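Local coordinates for extracellular protein 11-1 (Passalora fulva, PDB 6ZUS) that is a secreted avirulence effector of a fungal tomato pathogen, binds zinc, and probably acts in the plant, where resistance proteins can respond to it, at residues S30-K42 with D51-A63. Sequence-based numbering, arbitrary orientation. Where two conformers were deposited one is given.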
ATOM      1  N   SER A  30       0.982 -15.261   6.828  1.00 32.79           N
ATOM      2  CA  SER A  30       2.348 -15.741   6.521  1.00 36.47           C
ATOM      3  C   SER A  30       3.033 -14.717   5.624  1.00 34.57           C
ATOM      4  O   SER A  30       2.318 -13.983   4.884  1.00 31.45           O
ATOM      5  CB  SER A  30       2.316 -17.117   5.889  1.00 36.20           C
ATOM      6  OG  SER A  30       1.658 -17.142   4.620  1.00 37.35           O
ATOM      7  N   TYR A  31       4.355 -14.694   5.692  1.00 33.87           N
ATOM      8  CA  TYR A  31       5.280 -13.991   4.756  0.50 31.49           C
ATOM      9  C   TYR A  31       4.793 -14.277   3.343  1.00 32.65           C
ATOM     10  O   TYR A  31       4.641 -13.361   2.540  1.00 33.02           O
ATOM     11  CB  TYR A  31       6.739 -14.462   4.890  0.50 30.51           C
ATOM     12  CG  TYR A  31       7.717 -13.741   3.985  0.50 27.43           C
ATOM     13  CD1 TYR A  31       7.772 -14.004   2.626  0.50 28.59           C
ATOM     14  CD2 TYR A  31       8.543 -12.755   4.487  0.50 27.63           C
ATOM     15  CE1 TYR A  31       8.604 -13.298   1.780  0.50 26.66           C
ATOM     16  CE2 TYR A  31       9.404 -12.054   3.661  0.50 27.84           C
ATOM     17  CZ  TYR A  31       9.416 -12.318   2.310  0.50 25.08           C
ATOM     18  OH  TYR A  31      10.255 -11.612   1.529  0.50 30.39           O
ATOM     19  N   ASP A  32       4.522 -15.559   3.079  1.00 32.06           N
ATOM     20  CA  ASP A  32       4.166 -16.058   1.723  1.00 35.33           C
ATOM     21  C   ASP A  32       2.808 -15.516   1.283  1.00 35.92           C
ATOM     22  O   ASP A  32       2.674 -15.132   0.119  1.00 27.05           O
ATOM     23  CB  ASP A  32       4.173 -17.584   1.621  1.00 46.31           C
ATOM     24  CG  ASP A  32       5.495 -18.148   1.094  1.00 70.77           C
ATOM     25  OD1 ASP A  32       6.585 -17.759   1.634  1.00 75.09           O
ATOM     26  OD2 ASP A  32       5.439 -18.955   0.120  1.00101.36           O
ATOM     27  N   SER A  33       1.800 -15.573   2.151  1.00 31.48           N
ATOM     28  CA  SER A  33       0.441 -15.070   1.837  1.00 29.53           C
ATOM     29  C   SER A  33       0.523 -13.564   1.549  1.00 23.99           C
ATOM     30  O   SER A  33      -0.152 -13.119   0.606  1.00 26.75           O
ATOM     31  CB  SER A  33      -0.529 -15.348   2.976  1.00 34.34           C
ATOM     32  OG  SER A  33      -0.197 -14.575   4.155  1.00 42.80           O
ATOM     33  N   LEU A  34       1.336 -12.839   2.306  1.00 21.73           N
ATOM     34  CA  LEU A  34       1.441 -11.356   2.155  1.00 22.87           C
ATOM     35  C   LEU A  34       2.226 -11.044   0.874  1.00 25.23           C
ATOM     36  O   LEU A  34       1.831 -10.157   0.112  1.00 21.90           O
ATOM     37  CB  LEU A  34       2.062 -10.743   3.402  1.00 21.96           C
ATOM     38  CG  LEU A  34       1.139 -10.777   4.625  1.00 22.46           C
ATOM     39  CD1 LEU A  34       1.868 -10.523   5.925  1.00 21.70           C
ATOM     40  CD2 LEU A  34      -0.009  -9.821   4.427  1.00 22.65           C
ATOM     41  N   TYR A  35       3.270 -11.819   0.581  1.00 26.47           N
ATOM     42  CA  TYR A  35       4.020 -11.653  -0.697  1.00 27.23           C
ATOM     43  C   TYR A  35       3.044 -11.907  -1.859  1.00 26.96           C
ATOM     44  O   TYR A  35       3.075 -11.156  -2.880  1.00 29.45           O
ATOM     45  CB  TYR A  35       5.336 -12.456  -0.664  1.00 31.23           C
ATOM     46  CG  TYR A  35       6.477 -11.645  -1.234  1.00 33.73           C
ATOM     47  CD1 TYR A  35       6.524 -11.407  -2.622  1.00 42.16           C
ATOM     48  CD2 TYR A  35       7.434 -11.036  -0.441  1.00 33.63           C
ATOM     49  CE1 TYR A  35       7.526 -10.653  -3.228  1.00 39.29           C
ATOM     50  CE2 TYR A  35       8.429 -10.243  -1.032  1.00 47.20           C
ATOM     51  CZ  TYR A  35       8.488 -10.057  -2.427  1.00 46.47           C
ATOM     52  OH  TYR A  35       9.434  -9.269  -3.063  1.00 45.88           O
ATOM     53  N   GLN A  36       2.099 -12.844  -1.741  1.00 26.23           N
ATOM     54  CA  GLN A  36       1.144 -13.115  -2.836  1.00 30.14           C
ATOM     55  C   GLN A  36       0.210 -11.914  -2.977  1.00 26.48           C
ATOM     56  O   GLN A  36      -0.228 -11.638  -4.097  1.00 25.87           O
ATOM     57  CB  GLN A  36       0.234 -14.332  -2.642  1.00 41.16           C
ATOM     58  CG  GLN A  36       0.931 -15.682  -2.635  1.00 60.55           C
ATOM     59  CD  GLN A  36      -0.051 -16.806  -2.386  1.00 86.31           C
ATOM     60  OE1 GLN A  36      -0.517 -17.023  -1.258  1.00116.68           O
ATOM     61  NE2 GLN A  36      -0.373 -17.540  -3.446  1.00 97.08           N
ATOM     62  N   GLN A  37      -0.150 -11.274  -1.878  1.00 24.16           N
ATOM     63  CA  GLN A  37      -0.978 -10.028  -1.981  1.00 24.46           C
ATOM     64  C   GLN A  37      -0.184  -8.984  -2.766  1.00 21.56           C
ATOM     65  O   GLN A  37      -0.753  -8.367  -3.687  1.00 21.90           O
ATOM     66  CB  GLN A  37      -1.426  -9.548  -0.596  1.00 23.72           C
ATOM     67  CG  GLN A  37      -2.559 -10.440  -0.065  1.00 24.35           C
ATOM     68  CD  GLN A  37      -3.884 -10.333  -0.780  1.00 24.44           C
ATOM     69  OE1 GLN A  37      -4.155  -9.435  -1.571  1.00 25.11           O
ATOM     70  NE2 GLN A  37      -4.814 -11.196  -0.412  1.00 31.21           N
ATOM     71  N   PHE A  38       1.095  -8.797  -2.440  1.00 22.15           N
ATOM     72  CA  PHE A  38       1.952  -7.853  -3.192  1.00 22.96           C
ATOM     73  C   PHE A  38       1.931  -8.203  -4.694  1.00 21.97           C
ATOM     74  O   PHE A  38       1.812  -7.318  -5.558  1.00 21.23           O
ATOM     75  CB  PHE A  38       3.368  -7.812  -2.638  1.00 22.99           C
ATOM     76  CG  PHE A  38       4.322  -7.090  -3.540  1.00 21.82           C
ATOM     77  CD1 PHE A  38       4.357  -5.704  -3.569  1.00 21.90           C
ATOM     78  CD2 PHE A  38       5.148  -7.802  -4.408  1.00 23.78           C
ATOM     79  CE1 PHE A  38       5.212  -5.040  -4.419  1.00 22.03           C
ATOM     80  CE2 PHE A  38       6.019  -7.137  -5.250  1.00 25.83           C
ATOM     81  CZ  PHE A  38       6.027  -5.762  -5.276  1.00 24.97           C
ATOM     82  N   ASN A  39       2.046  -9.475  -5.033  1.00 23.94           N
ATOM     83  CA  ASN A  39       2.045  -9.934  -6.452  1.00 24.79           C
ATOM     84  C   ASN A  39       0.742  -9.534  -7.160  1.00 23.47           C
ATOM     85  O   ASN A  39       0.782  -9.372  -8.367  1.00 23.70           O
ATOM     86  CB  ASN A  39       2.310 -11.437  -6.542  1.00 28.15           C
ATOM     87  CG  ASN A  39       3.741 -11.783  -6.163  1.00 33.26           C
ATOM     88  OD1 ASN A  39       4.628 -10.914  -6.119  1.00 31.07           O
ATOM     89  ND2 ASN A  39       3.968 -13.060  -5.895  1.00 35.63           N
ATOM     90  N   LEU A  40      -0.387  -9.328  -6.444  1.00 20.31           N
ATOM     91  CA  LEU A  40      -1.664  -8.910  -7.084  1.00 20.72           C
ATOM     92  C   LEU A  40      -1.743  -7.402  -7.329  1.00 19.20           C
ATOM     93  O   LEU A  40      -2.664  -6.963  -8.042  1.00 19.38           O
ATOM     94  CB  LEU A  40      -2.805  -9.327  -6.168  1.00 24.44           C
ATOM     95  CG  LEU A  40      -3.013 -10.836  -6.075  1.00 29.78           C
ATOM     96  CD1 LEU A  40      -4.051 -11.158  -4.999  1.00 31.45           C
ATOM     97  CD2 LEU A  40      -3.437 -11.383  -7.444  1.00 29.53           C
ATOM     98  N   TRP A  41      -0.877  -6.599  -6.714  1.00 18.10           N
ATOM     99  CA  TRP A  41      -0.876  -5.139  -6.986  1.00 18.58           C
ATOM    100  C   TRP A  41      -0.733  -4.911  -8.493  1.00 20.65           C
ATOM    101  O   TRP A  41       0.048  -5.646  -9.144  1.00 21.50           O
ATOM    102  CB  TRP A  41       0.224  -4.371  -6.243  1.00 17.75           C
ATOM    103  CG  TRP A  41       0.187  -4.439  -4.754  1.00 17.42           C
ATOM    104  CD1 TRP A  41      -0.659  -5.143  -3.948  1.00 17.43           C
ATOM    105  CD2 TRP A  41       1.114  -3.757  -3.897  1.00 17.63           C
ATOM    106  NE1 TRP A  41      -0.335  -4.915  -2.637  1.00 18.25           N
ATOM    107  CE2 TRP A  41       0.760  -4.080  -2.575  1.00 17.07           C
ATOM    108  CE3 TRP A  41       2.211  -2.902  -4.126  1.00 18.24           C
ATOM    109  CZ2 TRP A  41       1.494  -3.578  -1.484  1.00 17.84           C
ATOM    110  CZ3 TRP A  41       2.891  -2.374  -3.051  1.00 17.45           C
ATOM    111  CH2 TRP A  41       2.536  -2.710  -1.743  1.00 18.53           C
ATOM    112  N   LYS A  42      -1.462  -3.937  -9.012  1.00 21.76           N
ATOM    113  CA  LYS A  42      -1.403  -3.551 -10.443  1.00 23.71           C
ATOM    114  C   LYS A  42      -0.067  -2.854 -10.696  1.00 21.98           C
ATOM    115  O   LYS A  42       0.190  -1.783 -10.102  1.00 22.47           O
ATOM    116  CB  LYS A  42      -2.465  -2.533 -10.853  1.00 30.88           C
ATOM    117  CG  LYS A  42      -3.900  -3.008 -10.947  1.00 45.65           C
ATOM    118  CD  LYS A  42      -4.791  -1.835 -11.424  1.00 63.81           C
ATOM    119  CE  LYS A  42      -6.285  -2.153 -11.387  1.00 86.59           C
ATOM    120  NZ  LYS A  42      -7.129  -0.961 -11.675  1.00 95.93           N
ATOM    121  N   ASP A  51      10.997   1.213 -13.810  1.00 23.33           N
ATOM    122  CA  ASP A  51      11.760   0.608 -12.691  1.00 26.51           C
ATOM    123  C   ASP A  51      10.835  -0.145 -11.709  1.00 29.67           C
ATOM    124  O   ASP A  51      11.370  -0.725 -10.735  1.00 26.02           O
ATOM    125  CB  ASP A  51      12.658   1.643 -12.004  1.00 26.48           C
ATOM    126  CG  ASP A  51      13.935   1.943 -12.787  1.00 30.83           C
ATOM    127  OD1 ASP A  51      14.463   1.005 -13.429  1.00 33.90           O
ATOM    128  OD2 ASP A  51      14.399   3.072 -12.729  1.00 32.64           O
ATOM    129  N   GLY A  52       9.519  -0.153 -11.915  1.00 26.19           N
ATOM    130  CA  GLY A  52       8.614  -0.986 -11.108  1.00 26.28           C
ATOM    131  C   GLY A  52       8.714  -0.692  -9.612  1.00 24.51           C
ATOM    132  O   GLY A  52       8.689   0.488  -9.214  1.00 21.85           O
ATOM    133  N   PHE A  53       8.741  -1.754  -8.805  1.00 24.16           N
ATOM    134  CA  PHE A  53       8.511  -1.726  -7.343  1.00 23.66           C
ATOM    135  C   PHE A  53       9.725  -2.346  -6.672  1.00 23.57           C
ATOM    136  O   PHE A  53      10.325  -3.281  -7.216  1.00 23.10           O
ATOM    137  CB  PHE A  53       7.245  -2.497  -6.948  1.00 23.97           C
ATOM    138  CG  PHE A  53       5.993  -1.855  -7.465  1.00 23.70           C
ATOM    139  CD1 PHE A  53       5.758  -1.779  -8.826  1.00 25.78           C
ATOM    140  CD2 PHE A  53       5.135  -1.196  -6.620  1.00 21.92           C
ATOM    141  CE1 PHE A  53       4.633  -1.143  -9.332  1.00 27.00           C
ATOM    142  CE2 PHE A  53       3.997  -0.577  -7.107  1.00 22.71           C
ATOM    143  CZ  PHE A  53       3.739  -0.552  -8.462  1.00 27.20           C
ATOM    144  N   SER A  54      10.016  -1.835  -5.494  1.00 23.86           N
ATOM    145  CA  SER A  54      11.039  -2.371  -4.566  1.00 25.68           C
ATOM    146  C   SER A  54      10.622  -3.765  -4.094  1.00 26.45           C
ATOM    147  O   SER A  54       9.479  -4.249  -4.408  1.00 25.39           O
ATOM    148  CB  SER A  54      11.246  -1.450  -3.436  1.00 25.65           C
ATOM    149  OG  SER A  54      10.206  -1.607  -2.496  1.00 27.15           O
ATOM    150  N   THR A  55      11.579  -4.464  -3.480  1.00 27.56           N
ATOM    151  CA  THR A  55      11.328  -5.732  -2.759  1.00 27.72           C
ATOM    152  C   THR A  55      10.209  -5.480  -1.737  1.00 24.41           C
ATOM    153  O   THR A  55      10.204  -4.408  -1.100  1.00 24.56           O
ATOM    154  CB  THR A  55      12.611  -6.216  -2.061  1.00 33.42           C
ATOM    155  OG1 THR A  55      13.514  -6.519  -3.128  1.00 40.45           O
ATOM    156  CG2 THR A  55      12.376  -7.431  -1.199  1.00 34.87           C
ATOM    157  N   ALA A  56       9.249  -6.383  -1.686  1.00 25.05           N
ATOM    158  CA  ALA A  56       8.105  -6.277  -0.740  1.00 25.52           C
ATOM    159  C   ALA A  56       8.594  -6.728   0.649  1.00 28.96           C
ATOM    160  O   ALA A  56       9.393  -7.669   0.734  1.00 25.45           O
ATOM    161  CB  ALA A  56       6.960  -7.078  -1.262  1.00 26.37           C
ATOM    162  N   ILE A  57       8.084  -6.102   1.702  1.00 25.70           N
ATOM    163  CA  ILE A  57       8.399  -6.450   3.109  1.00 26.16           C
ATOM    164  C   ILE A  57       7.090  -6.773   3.840  1.00 24.30           C
ATOM    165  O   ILE A  57       6.383  -5.839   4.229  1.00 23.84           O
ATOM    166  CB  ILE A  57       9.152  -5.279   3.746  1.00 27.27           C
ATOM    167  CG1 ILE A  57      10.438  -4.987   2.964  1.00 31.75           C
ATOM    168  CG2 ILE A  57       9.432  -5.547   5.226  1.00 35.94           C
ATOM    169  CD1 ILE A  57      11.214  -3.839   3.518  1.00 39.68           C
ATOM    170  N   PRO A  58       6.762  -8.068   4.016  1.00 25.51           N
ATOM    171  CA  PRO A  58       5.678  -8.495   4.912  1.00 25.90           C
ATOM    172  C   PRO A  58       5.927  -8.131   6.377  1.00 26.41           C
ATOM    173  O   PRO A  58       7.072  -8.070   6.860  1.00 24.80           O
ATOM    174  CB  PRO A  58       5.531 -10.015   4.705  1.00 26.50           C
ATOM    175  CG  PRO A  58       6.208 -10.264   3.383  1.00 28.40           C
ATOM    176  CD  PRO A  58       7.327  -9.221   3.298  1.00 29.44           C
ATOM    177  N   LYS A  59       4.845  -7.877   7.109  1.00 23.86           N
ATOM    178  CA  LYS A  59       4.940  -7.585   8.549  1.00 25.52           C
ATOM    179  C   LYS A  59       3.689  -8.156   9.206  1.00 23.85           C
ATOM    180  O   LYS A  59       2.600  -8.122   8.589  1.00 19.55           O
ATOM    181  CB  LYS A  59       5.070  -6.084   8.778  1.00 32.80           C
ATOM    182  CG  LYS A  59       5.334  -5.678  10.216  1.00 47.78           C
ATOM    183  CD  LYS A  59       4.778  -4.293  10.571  1.00 69.67           C
ATOM    184  CE  LYS A  59       5.358  -3.150   9.752  1.00 86.29           C
ATOM    185  NZ  LYS A  59       5.195  -1.833  10.425  1.00 92.37           N
ATOM    186  N   ILE A  60       3.831  -8.619  10.445  1.00 22.61           N
ATOM    187  CA  ILE A  60       2.700  -9.163  11.258  1.00 21.90           C
ATOM    188  C   ILE A  60       2.830  -8.515  12.637  1.00 24.45           C
ATOM    189  O   ILE A  60       3.948  -8.516  13.196  1.00 24.66           O
ATOM    190  CB  ILE A  60       2.744 -10.694  11.288  1.00 26.29           C
ATOM    191  CG1 ILE A  60       2.696 -11.302   9.882  1.00 27.21           C
ATOM    192  CG2 ILE A  60       1.648 -11.256  12.200  1.00 29.37           C
ATOM    193  CD1 ILE A  60       2.868 -12.830   9.850  1.00 29.91           C
ATOM    194  N   GLN A  61       1.788  -7.857  13.088  1.00 21.27           N
ATOM    195  CA  GLN A  61       1.710  -7.191  14.407  1.00 21.95           C
ATOM    196  C   GLN A  61       0.523  -7.831  15.146  1.00 22.04           C
ATOM    197  O   GLN A  61      -0.510  -8.145  14.494  1.00 20.80           O
ATOM    198  CB  GLN A  61       1.401  -5.693  14.327  1.00 24.87           C
ATOM    199  CG  GLN A  61       2.354  -4.890  13.477  1.00 30.31           C
ATOM    200  CD  GLN A  61       1.779  -3.504  13.233  1.00 33.19           C
ATOM    201  OE1 GLN A  61       1.604  -2.714  14.176  1.00 30.52           O
ATOM    202  NE2 GLN A  61       1.431  -3.248  11.969  1.00 28.48           N
ATOM    203  N   GLU A  62       0.645  -7.955  16.459  1.00 20.13           N
ATOM    204  CA  GLU A  62      -0.361  -8.580  17.341  1.00 24.02           C
ATOM    205  C   GLU A  62      -0.389  -7.767  18.634  1.00 23.98           C
ATOM    206  O   GLU A  62       0.703  -7.427  19.174  1.00 21.49           O
ATOM    207  CB  GLU A  62       0.080 -10.039  17.586  1.00 28.49           C
ATOM    208  CG  GLU A  62      -0.766 -10.836  18.570  1.00 34.00           C
ATOM    209  CD  GLU A  62      -0.205 -12.235  18.857  1.00 35.00           C
ATOM    210  OE1 GLU A  62      -0.100 -13.083  17.919  1.00 30.95           O
ATOM    211  OE2 GLU A  62       0.126 -12.477  20.038  1.00 33.70           O
ATOM    212  N   ALA A  63      -1.575  -7.534  19.169  1.00 24.87           N
ATOM    213  CA  ALA A  63      -1.751  -6.879  20.484  1.00 23.94           C
ATOM    214  C   ALA A  63      -3.087  -7.343  21.047  1.00 23.50           C
ATOM    215  O   ALA A  63      -4.030  -7.504  20.284  1.00 21.96           O
ATOM    216  CB  ALA A  63      -1.698  -5.366  20.343  1.00 25.63           C
TER
HETATM  217  O   HOH W   1      11.046  -9.324   2.075  1.00 36.55           O
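Helix 31-40 lies over an edge strand of the four-stranded antiparallel sheet, packing on 57-63 and on the loop before it; the segment axes approach to 7.9 Å at 129°. The contact rests on aromatic rings closing over two small residues, Pro58 and Ala56. In the modelled conformer of Tyr31, one of two and so less certain, Pro58 CG stands 3.6 Å from the ring centroid and 14° off its normal, a CH-pi contact over the middle of the face. Leu34 CB meets Pro58 CB at 3.8 Å, the two side chains running past each other in opposite directions; Leu34 is buried and also touches Trp13 of strand 6-20. Ala56 CB serves two rings, 3.8 Å from the Tyr35 centroid and 3.7 Å from that of Phe38, over one face of each. Tyr35 OH also accepts from Ala56 N at 3.2 Å and 161°, which fixes the tyrosine's end against the backbone. A water donates to Ala56 O at 2.7 Å; its link to Tyr31 OH is doubtful. Further along, Phe53 CB abuts the Phe38 ring edge in its plane, 3.9 Å from CZ, and Phe53 also touches Leu11 of strand 6-20. Such packing is characteristic of an alpha+beta fold, a helix covering one face of an antiparallel sheet at its edge strand.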